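Local coordinates for protein type III Pentaketide Synthase (Neurospora crassa, PDB 3EUO) that probably acts as an acyltransferase of the chalcone/stilbene synthase family, extending an acyl starter into a pentaketide, at residues Y15-D20 against G55-P60; V10-Y15 against Q50-G55; H239-D244 against V252-R257. All coordinates share one frame; numbering follows the deposited sequence.

Interaction 1: Y15-D20 against G55-P60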
loop_
_atom_site.group_PDB
_atom_site.type_symbol
_atom_site.label_atom_id
_atom_site.label_comp_id
_atom_site.label_asym_id
_atom_site.label_seq_id
_atom_site.Cartn_x
_atom_site.Cartn_y
_atom_site.Cartn_z
ATOM N N TYR A 15 22.476 15.780 -5.057
ATOM C CA TYR A 15 22.406 17.236 -4.898
ATOM C C TYR A 15 21.974 17.670 -3.499
ATOM O O TYR A 15 21.186 16.991 -2.835
ATOM C CB TYR A 15 21.503 17.865 -5.968
ATOM C CG TYR A 15 21.945 17.577 -7.385
ATOM C CD1 TYR A 15 22.776 18.467 -8.073
ATOM C CD2 TYR A 15 21.543 16.410 -8.040
ATOM C CE1 TYR A 15 23.186 18.201 -9.377
ATOM C CE2 TYR A 15 21.951 16.136 -9.347
ATOM C CZ TYR A 15 22.769 17.039 -10.007
ATOM O OH TYR A 15 23.173 16.769 -11.299
ATOM N N SER A 16 22.509 18.810 -3.068
ATOM C CA SER A 16 22.166 19.394 -1.777
ATOM C C SER A 16 21.832 20.855 -2.003
ATOM O O SER A 16 22.684 21.635 -2.445
ATOM C CB SER A 16 23.326 19.253 -0.788
ATOM O OG SER A 16 23.463 17.912 -0.339
ATOM N N LEU A 17 20.585 21.213 -1.717
ATOM C CA LEU A 17 20.056 22.531 -2.043
ATOM C C LEU A 17 19.922 23.426 -0.828
ATOM O O LEU A 17 19.257 23.072 0.149
ATOM C CB LEU A 17 18.695 22.406 -2.719
ATOM C CG LEU A 17 18.572 21.456 -3.915
ATOM C CD1 LEU A 17 17.110 21.369 -4.358
ATOM C CD2 LEU A 17 19.470 21.887 -5.070
ATOM N N GLY A 18 20.536 24.601 -0.922
ATOM C CA GLY A 18 20.387 25.641 0.086
ATOM C C GLY A 18 19.046 26.329 -0.093
ATOM O O GLY A 18 18.332 26.049 -1.062
ATOM N N PRO A 19 18.688 27.225 0.841
ATOM C CA PRO A 19 17.402 27.918 0.774
ATOM C C PRO A 19 17.215 28.755 -0.485
ATOM O O PRO A 19 16.074 29.065 -0.830
ATOM C CB PRO A 19 17.416 28.827 2.014
ATOM C CG PRO A 19 18.840 28.923 2.414
ATOM C CD PRO A 19 19.461 27.619 2.031
ATOM N N ASP A 20 18.314 29.100 -1.166
ATOM C CA ASP A 20 18.242 29.901 -2.395
ATOM C C ASP A 20 17.663 29.151 -3.602
ATOM O O ASP A 20 17.250 29.782 -4.570
ATOM C CB ASP A 20 19.597 30.539 -2.746
ATOM C CG ASP A 20 20.652 29.520 -3.174
ATOM O OD1 ASP A 20 20.706 28.409 -2.601
ATOM O OD2 ASP A 20 21.453 29.847 -4.081
ATOM N N GLY A 55 17.872 16.523 -8.098
ATOM C CA GLY A 55 18.343 17.510 -9.074
ATOM C C GLY A 55 18.689 18.865 -8.487
ATOM O O GLY A 55 18.480 19.131 -7.301
ATOM N N ASN A 56 19.243 19.727 -9.332
ATOM C CA ASN A 56 19.440 21.116 -8.967
ATOM C C ASN A 56 18.365 21.970 -9.650
ATOM O O ASN A 56 17.596 21.452 -10.461
ATOM C CB ASN A 56 20.872 21.570 -9.303
ATOM C CG ASN A 56 21.172 21.543 -10.788
ATOM O OD1 ASN A 56 20.281 21.695 -11.626
ATOM N ND2 ASN A 56 22.448 21.359 -11.123
ATOM N N PRO A 57 18.288 23.273 -9.321
ATOM C CA PRO A 57 17.251 24.116 -9.932
ATOM C C PRO A 57 17.230 24.192 -11.475
ATOM O O PRO A 57 16.307 24.775 -12.034
ATOM C CB PRO A 57 17.524 25.495 -9.320
ATOM C CG PRO A 57 18.192 25.193 -8.016
ATOM C CD PRO A 57 19.092 24.038 -8.349
ATOM N N ASP A 58 18.214 23.600 -12.151
ATOM C CA ASP A 58 18.207 23.564 -13.620
ATOM C C ASP A 58 17.678 22.253 -14.197
ATOM O O ASP A 58 17.685 22.065 -15.418
ATOM C CB ASP A 58 19.593 23.874 -14.196
ATOM C CG ASP A 58 20.008 25.308 -13.970
ATOM O OD1 ASP A 58 19.175 26.221 -14.193
ATOM O OD2 ASP A 58 21.171 25.525 -13.569
ATOM N N HIS A 59 17.212 21.348 -13.334
ATOM C CA HIS A 59 16.679 20.077 -13.809
ATOM C C HIS A 59 15.551 20.320 -14.813
ATOM O O HIS A 59 14.685 21.162 -14.572
ATOM C CB HIS A 59 16.176 19.218 -12.646
ATOM C CG HIS A 59 16.005 17.775 -13.005
ATOM N ND1 HIS A 59 14.914 17.307 -13.704
ATOM C CD2 HIS A 59 16.805 16.704 -12.794
ATOM C CE1 HIS A 59 15.039 16.005 -13.894
ATOM N NE2 HIS A 59 16.181 15.615 -13.354
ATOM N N PRO A 60 15.561 19.597 -15.952
ATOM C CA PRO A 60 14.534 19.829 -16.977
ATOM C C PRO A 60 13.099 19.644 -16.489
ATOM O O PRO A 60 12.206 20.356 -16.948
ATOM C CB PRO A 60 14.857 18.786 -18.052
ATOM C CG PRO A 60 16.280 18.449 -17.842
ATOM C CD PRO A 60 16.527 18.563 -16.369
#
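Gly55 comes early in the loop after strand 51-53, and its backbone lies against one face of the Tyr15 phenol. With CG anti to the carbonyl carbon (chi1 -58°), the ring covers the peptide between Gly55 and Asn56: Gly55 C is 3.6 Å from the ring plane of Tyr15, offset toward the rim, and Gly55 CA is 3.5 Å from Tyr15 CD2. The ring thus rests on main chain; the side-chain direction at Gly55 is turned away from it, toward His59 CD2. Gly55 O sits between Tyr15 CB, at 3.5 Å, and Leu17 CD2, at 3.7 Å. Asn56 follows, its amide crossing the ring obliquely with the planes 70° apart, and Asn56 ND2 lies 3.7 Å from Tyr15 CE1. The crowded chi1 of 64° brings Asn56 OD1 back over its own chain, where it accepts from Asp58 N at 2.9 Å. This Asx turn accompanies a type I turn from Asn56 to His59, closed by His59 N on Asn56 O. Pro57, inside that turn, meets Leu17 tip to tip, Pro57 CD being 3.9 Å from Leu17 CD2. Alternate residues of strand 15-17 thus grip the loop, while Ser16 points away. The contact lies near the protein surface, between the two-stranded sheet of 15-17 and 51-53 and the loop leading to helix 70-96; the chain of 15-20 runs on into helix 20-29.

Interaction 2: V10-Y15 against Q50-G55; sequences VQYPPY and QRSSIG
A two-stranded antiparallel sheet, formed by 15-17 and 51-53, begins here, just after the chain has left strand 4-11 of the large mixed sheet of this thiolase-like fold. Tyr15 and Ser53 make a hydrogen-bonded antiparallel pair. Ser53 N gives the straighter bond, 2.9 Å to Tyr15 O at 160°, reaching it from above the carbonyl plane; Tyr15 N returns a longer one, 3.2 Å to Ser53 O, nearly along the C=O axis. Ser53 O also lies in the plane of the Tyr15 ring, at its edge. Before this pair, Pro13 lays its ring against the backbone between Ser53 and Ile54, with Pro13 CG 3.3 Å from Ser53 C, and its CB meets the Ile54 CG2 branch. The Tyr12 ring approaches Ser52 obliquely, Tyr12 CD1 being 3.3 Å from Ser52 OG, while the ring stacks with His327 and its hydroxyl bonds Ser337. One water bridges the two segments, donating to Pro13 O and Tyr15 O and accepting from Ser52 OG, which also bonds His327 ND1. Ser53 OG, anti to the backbone N (chi1 -179°), donates to Gly55 O at 2.9 Å on an in-plane lone pair, which ties down the chain as it turns out of the strand; the same hydroxyl bonds Thr178. Tyr15 O is therefore gripped by both the amide of Ser53 and the water, with Ser52 CA adding a CA-H...O contact. Pro13 and Pro14 carry no N-H to offer the facing strand; the water supplies a donor to Pro13 O and a second one to Tyr15 O, whereas Ile54 N is met from outside by Asp203.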
loop_
_atom_site.group_PDB
_atom_site.type_symbol
_atom_site.label_atom_id
_atom_site.label_comp_id
_atom_site.label_asym_id
_atom_site.label_seq_id
_atom_site.Cartn_x
_atom_site.Cartn_y
_atom_site.Cartn_z
ATOM N N VAL A 10 21.274 3.705 3.726
ATOM C CA VAL A 10 20.685 4.988 3.382
ATOM C C VAL A 10 21.373 5.487 2.127
ATOM O O VAL A 10 22.593 5.367 1.989
ATOM C CB VAL A 10 20.862 6.017 4.527
ATOM C CG1 VAL A 10 20.272 7.383 4.148
ATOM C CG2 VAL A 10 20.229 5.502 5.820
ATOM N N GLN A 11 20.587 6.029 1.202
ATOM C CA GLN A 11 21.156 6.637 0.008
ATOM C C GLN A 11 20.429 7.925 -0.336
ATOM O O GLN A 11 19.294 7.910 -0.822
ATOM C CB GLN A 11 21.147 5.665 -1.181
ATOM C CG GLN A 11 21.825 6.217 -2.434
ATOM C CD GLN A 11 23.328 6.395 -2.268
ATOM O OE1 GLN A 11 23.983 5.649 -1.540
ATOM N NE2 GLN A 11 23.880 7.389 -2.954
ATOM N N TYR A 12 21.094 9.039 -0.057
ATOM C CA TYR A 12 20.623 10.337 -0.495
ATOM C C TYR A 12 21.053 10.549 -1.944
ATOM O O TYR A 12 22.062 9.979 -2.380
ATOM C CB TYR A 12 21.185 11.443 0.412
ATOM C CG TYR A 12 20.497 11.543 1.762
ATOM C CD1 TYR A 12 19.250 12.158 1.888
ATOM C CD2 TYR A 12 21.100 11.028 2.921
ATOM C CE1 TYR A 12 18.610 12.260 3.138
ATOM C CE2 TYR A 12 20.472 11.127 4.167
ATOM C CZ TYR A 12 19.227 11.738 4.270
ATOM O OH TYR A 12 18.597 11.833 5.502
ATOM N N PRO A 13 20.285 11.346 -2.706
ATOM C CA PRO A 13 20.667 11.697 -4.073
ATOM C C PRO A 13 21.886 12.633 -4.116
ATOM O O PRO A 13 22.356 13.069 -3.056
ATOM C CB PRO A 13 19.412 12.379 -4.624
ATOM C CG PRO A 13 18.697 12.885 -3.415
ATOM C CD PRO A 13 18.989 11.938 -2.321
ATOM N N PRO A 14 22.403 12.925 -5.327
ATOM C CA PRO A 14 23.654 13.679 -5.510
ATOM C C PRO A 14 23.642 15.135 -5.046
ATOM O O PRO A 14 24.702 15.665 -4.700
ATOM C CB PRO A 14 23.859 13.655 -7.030
ATOM C CG PRO A 14 23.026 12.523 -7.527
ATOM C CD PRO A 14 21.836 12.515 -6.624
ATOM N N TYR A 15 22.476 15.780 -5.057
ATOM C CA TYR A 15 22.406 17.236 -4.898
ATOM C C TYR A 15 21.974 17.670 -3.499
ATOM O O TYR A 15 21.186 16.991 -2.835
ATOM C CB TYR A 15 21.503 17.865 -5.968
ATOM C CG TYR A 15 21.945 17.577 -7.385
ATOM C CD1 TYR A 15 22.776 18.467 -8.073
ATOM C CD2 TYR A 15 21.543 16.410 -8.040
ATOM C CE1 TYR A 15 23.186 18.201 -9.377
ATOM C CE2 TYR A 15 21.951 16.136 -9.347
ATOM C CZ TYR A 15 22.769 17.039 -10.007
ATOM O OH TYR A 15 23.173 16.769 -11.299
ATOM N N GLN A 50 20.409 22.547 4.361
ATOM C CA GLN A 50 20.399 21.979 3.015
ATOM C C GLN A 50 19.372 20.869 2.905
ATOM O O GLN A 50 19.170 20.118 3.856
ATOM C CB GLN A 50 21.770 21.409 2.658
ATOM C CG GLN A 50 22.832 22.463 2.392
ATOM C CD GLN A 50 24.030 21.900 1.676
ATOM O OE1 GLN A 50 24.619 20.901 2.106
ATOM N NE2 GLN A 50 24.407 22.537 0.573
ATOM N N ARG A 51 18.731 20.779 1.742
ATOM C CA ARG A 51 17.802 19.689 1.445
ATOM C C ARG A 51 18.377 18.813 0.337
ATOM O O ARG A 51 18.885 19.309 -0.666
ATOM C CB ARG A 51 16.432 20.216 1.019
ATOM C CG ARG A 51 15.643 20.959 2.090
ATOM C CD ARG A 51 14.330 21.526 1.520
ATOM N NE ARG A 51 14.568 22.425 0.390
ATOM C CZ ARG A 51 14.332 22.131 -0.889
ATOM N NH1 ARG A 51 13.824 20.946 -1.238
ATOM N NH2 ARG A 51 14.608 23.027 -1.831
ATOM N N SER A 52 18.296 17.504 0.527
ATOM C CA SER A 52 18.779 16.549 -0.458
ATOM C C SER A 52 17.793 16.461 -1.618
ATOM O O SER A 52 16.586 16.431 -1.396
ATOM C CB SER A 52 18.953 15.183 0.197
ATOM O OG SER A 52 20.073 15.205 1.082
ATOM N N SER A 53 18.315 16.427 -2.843
ATOM C CA SER A 53 17.473 16.411 -4.046
ATOM C C SER A 53 18.068 15.603 -5.191
ATOM O O SER A 53 19.292 15.559 -5.377
ATOM C CB SER A 53 17.200 17.839 -4.518
ATOM O OG SER A 53 16.379 17.865 -5.670
ATOM N N ILE A 54 17.186 14.975 -5.964
ATOM C CA ILE A 54 17.578 14.279 -7.192
ATOM C C ILE A 54 18.143 15.231 -8.250
ATOM O O ILE A 54 18.805 14.793 -9.192
ATOM C CB ILE A 54 16.410 13.468 -7.808
ATOM C CG1 ILE A 54 15.218 14.374 -8.149
ATOM C CG2 ILE A 54 16.009 12.321 -6.897
ATOM C CD1 ILE A 54 15.210 14.881 -9.589
ATOM N N GLY A 55 17.872 16.523 -8.098
ATOM C CA GLY A 55 18.343 17.510 -9.074
ATOM C C GLY A 55 18.689 18.865 -8.487
ATOM O O GLY A 55 18.480 19.131 -7.301
HETATM O O HOH W 1 21.854 14.728 -1.172
#

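Interaction 3: H239-D244 against V252-R257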
loop_
_atom_site.group_PDB
_atom_site.type_symbol
_atom_site.label_atom_id
_atom_site.label_comp_id
_atom_site.label_asym_id
_atom_site.label_seq_id
_atom_site.Cartn_x
_atom_site.Cartn_y
_atom_site.Cartn_z
ATOM N N HIS A 239 -8.149 16.515 8.366
ATOM C CA HIS A 239 -8.014 17.768 7.617
ATOM C C HIS A 239 -6.736 18.541 7.945
ATOM O O HIS A 239 -6.404 19.526 7.266
ATOM C CB HIS A 239 -9.244 18.661 7.854
ATOM C CG HIS A 239 -9.418 19.086 9.283
ATOM N ND1 HIS A 239 -9.838 18.221 10.273
ATOM C CD2 HIS A 239 -9.238 20.287 9.884
ATOM C CE1 HIS A 239 -9.903 18.871 11.423
ATOM N NE2 HIS A 239 -9.547 20.125 11.214
ATOM N N ASP A 240 -6.016 18.098 8.973
ATOM C CA ASP A 240 -4.820 18.795 9.431
ATOM C C ASP A 240 -3.541 18.416 8.686
ATOM O O ASP A 240 -2.580 19.175 8.685
ATOM C CB ASP A 240 -4.627 18.592 10.930
ATOM C CG ASP A 240 -5.740 19.215 11.737
ATOM O OD1 ASP A 240 -5.878 20.451 11.694
ATOM O OD2 ASP A 240 -6.486 18.468 12.393
ATOM N N LEU A 241 -3.532 17.237 8.066
ATOM C CA LEU A 241 -2.316 16.711 7.459
ATOM C C LEU A 241 -2.687 15.697 6.396
ATOM O O LEU A 241 -3.417 14.746 6.658
ATOM C CB LEU A 241 -1.418 16.070 8.525
ATOM C CG LEU A 241 0.024 15.731 8.157
ATOM C CD1 LEU A 241 0.766 16.946 7.591
ATOM C CD2 LEU A 241 0.754 15.182 9.370
ATOM N N GLY A 242 -2.179 15.912 5.190
ATOM C CA GLY A 242 -2.566 15.089 4.054
ATOM C C GLY A 242 -1.718 15.336 2.830
ATOM O O GLY A 242 -0.837 16.200 2.828
ATOM N N PHE A 243 -1.998 14.568 1.782
ATOM C CA PHE A 243 -1.240 14.633 0.535
ATOM C C PHE A 243 -2.230 14.167 -0.533
ATOM O O PHE A 243 -2.480 12.970 -0.681
ATOM C CB PHE A 243 -0.005 13.718 0.629
ATOM C CG PHE A 243 1.162 14.138 -0.239
ATOM C CD1 PHE A 243 1.454 15.482 -0.473
ATOM C CD2 PHE A 243 2.010 13.168 -0.774
ATOM C CE1 PHE A 243 2.546 15.851 -1.256
ATOM C CE2 PHE A 243 3.110 13.531 -1.563
ATOM C CZ PHE A 243 3.379 14.871 -1.803
ATOM N N ASP A 244 -2.846 15.122 -1.221
ATOM C CA ASP A 244 -3.990 14.818 -2.087
ATOM C C ASP A 244 -3.570 14.653 -3.532
ATOM O O ASP A 244 -2.909 15.537 -4.094
ATOM C CB ASP A 244 -5.049 15.924 -2.003
ATOM C CG ASP A 244 -5.640 16.092 -0.610
ATOM O OD1 ASP A 244 -5.655 15.132 0.191
ATOM O OD2 ASP A 244 -6.131 17.209 -0.326
ATOM N N VAL A 252 0.208 19.066 -0.823
ATOM C CA VAL A 252 0.343 19.008 0.632
ATOM C C VAL A 252 -0.865 19.645 1.327
ATOM O O VAL A 252 -1.322 20.708 0.923
ATOM C CB VAL A 252 1.626 19.729 1.093
ATOM C CG1 VAL A 252 1.680 19.824 2.610
ATOM C CG2 VAL A 252 2.863 19.006 0.570
ATOM N N VAL A 253 -1.390 18.968 2.348
ATOM C CA VAL A 253 -2.358 19.566 3.270
ATOM C C VAL A 253 -1.636 19.683 4.612
ATOM O O VAL A 253 -1.061 18.710 5.102
ATOM C CB VAL A 253 -3.657 18.714 3.414
ATOM C CG1 VAL A 253 -4.596 19.313 4.470
ATOM C CG2 VAL A 253 -4.381 18.607 2.072
ATOM N N LEU A 254 -1.638 20.885 5.182
ATOM C CA LEU A 254 -0.924 21.145 6.425
ATOM C C LEU A 254 -1.556 22.324 7.164
ATOM O O LEU A 254 -1.554 23.460 6.676
ATOM C CB LEU A 254 0.565 21.389 6.145
ATOM C CG LEU A 254 1.549 21.690 7.280
ATOM C CD1 LEU A 254 1.523 20.625 8.385
ATOM C CD2 LEU A 254 2.946 21.822 6.708
ATOM N N SER A 255 -2.110 22.040 8.334
ATOM C CA SER A 255 -2.792 23.058 9.125
ATOM C C SER A 255 -1.862 23.555 10.219
ATOM O O SER A 255 -0.866 22.890 10.537
ATOM C CB SER A 255 -4.065 22.494 9.751
ATOM O OG SER A 255 -3.774 21.853 10.975
ATOM N N PRO A 256 -2.174 24.734 10.796
ATOM C CA PRO A 256 -1.396 25.221 11.939
ATOM C C PRO A 256 -1.560 24.366 13.199
ATOM O O PRO A 256 -0.768 24.500 14.128
ATOM C CB PRO A 256 -1.936 26.638 12.162
ATOM C CG PRO A 256 -3.254 26.672 11.508
ATOM C CD PRO A 256 -3.221 25.689 10.383
ATOM N N ARG A 257 -2.560 23.486 13.218
ATOM C CA ARG A 257 -2.823 22.624 14.382
ATOM C C ARG A 257 -1.780 21.524 14.599
ATOM O O ARG A 257 -1.606 21.049 15.722
ATOM C CB ARG A 257 -4.194 21.955 14.271
ATOM C CG ARG A 257 -5.370 22.886 14.025
ATOM C CD ARG A 257 -6.631 22.065 13.798
ATOM N NE ARG A 257 -7.282 21.714 15.051
ATOM C CZ ARG A 257 -7.909 20.565 15.304
ATOM N NH1 ARG A 257 -7.969 19.582 14.405
ATOM N NH2 ARG A 257 -8.464 20.397 16.492
#
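Antiparallel strand pairing near the dimer interface joins 241-244 to 252-254, at the end of hairpin 241-246/249-254 away from its turn, where the second strand runs on toward helix 258-277. The strand directions lie 164° apart. Gly242 and Val253 form the hydrogen-bonded pair: Val253 N reaches Gly242 O almost straight, at 2.9 Å and 172°, and Gly242 N returns a bond to Val253 O. Gly242 brings no side chain to the face where Val253 stands, and Val253 CB packs over the glycine backbone, 3.6 Å from Gly242 N. The two methyls of Val253 then spread along the strand, CG1 toward His239 O and CG2 toward the Asp244 carboxylate. On the other face, Leu241 and Leu254 lie side by side and point the same way, their CD1 atoms 3.8 Å apart. Phe243 crosses Val252 obliquely, with Val252 CA at its ring edge and Val252 CG2 3.7 Å from Phe243 CE1; Trp250 meets the same ring. This beta hairpin of the C-terminal chalcone/stilbene synthase domain is extended at Phe243 by an antiparallel ladder with a strand of the second subunit, whose Asn116 packs on Phe243 and Asp244. Where the strands give way to loop, Asp240 O accepts from Ser255 N, and the two carboxylate oxygens have different partners. Ser255 OG donates to Asp240 OD1, an oxygen whose position is less certain; Asp240 OD2 takes Arg257 NH1 at 2.7 Å on its syn lone pair, a salt bridge tilted 21° out of the guanidinium plane. Arg257 bends at chi3 to bring NH1 there. Ser255 OG also accepts from Arg257 N at 3.0 Å, a capping bond ahead of helix 258-277.

How the interactions relate
Interactions 1 and 2 are neighbours, their centres 9 Å apart; they share Tyr15 and Gly55, and their segments alternate along the chain. Both belong to the two-stranded sheet of 15-17 and 51-53, where Leu17 N probably bonds Arg51 O: interaction 2 covers its entry from strand 4-11, interaction 1 its exit into the loop before helix 70-96. Interaction 3 comes later in sequence, in a separate hairpin of 241-246 and 249-254. Its centre is 25 Å from each of the others, and its nearest atoms stay about 15 Å from interaction 1 and about 11 Å from interaction 2. Small antiparallel pairs thus supplement the large mixed sheet, the later one reaching the second subunit.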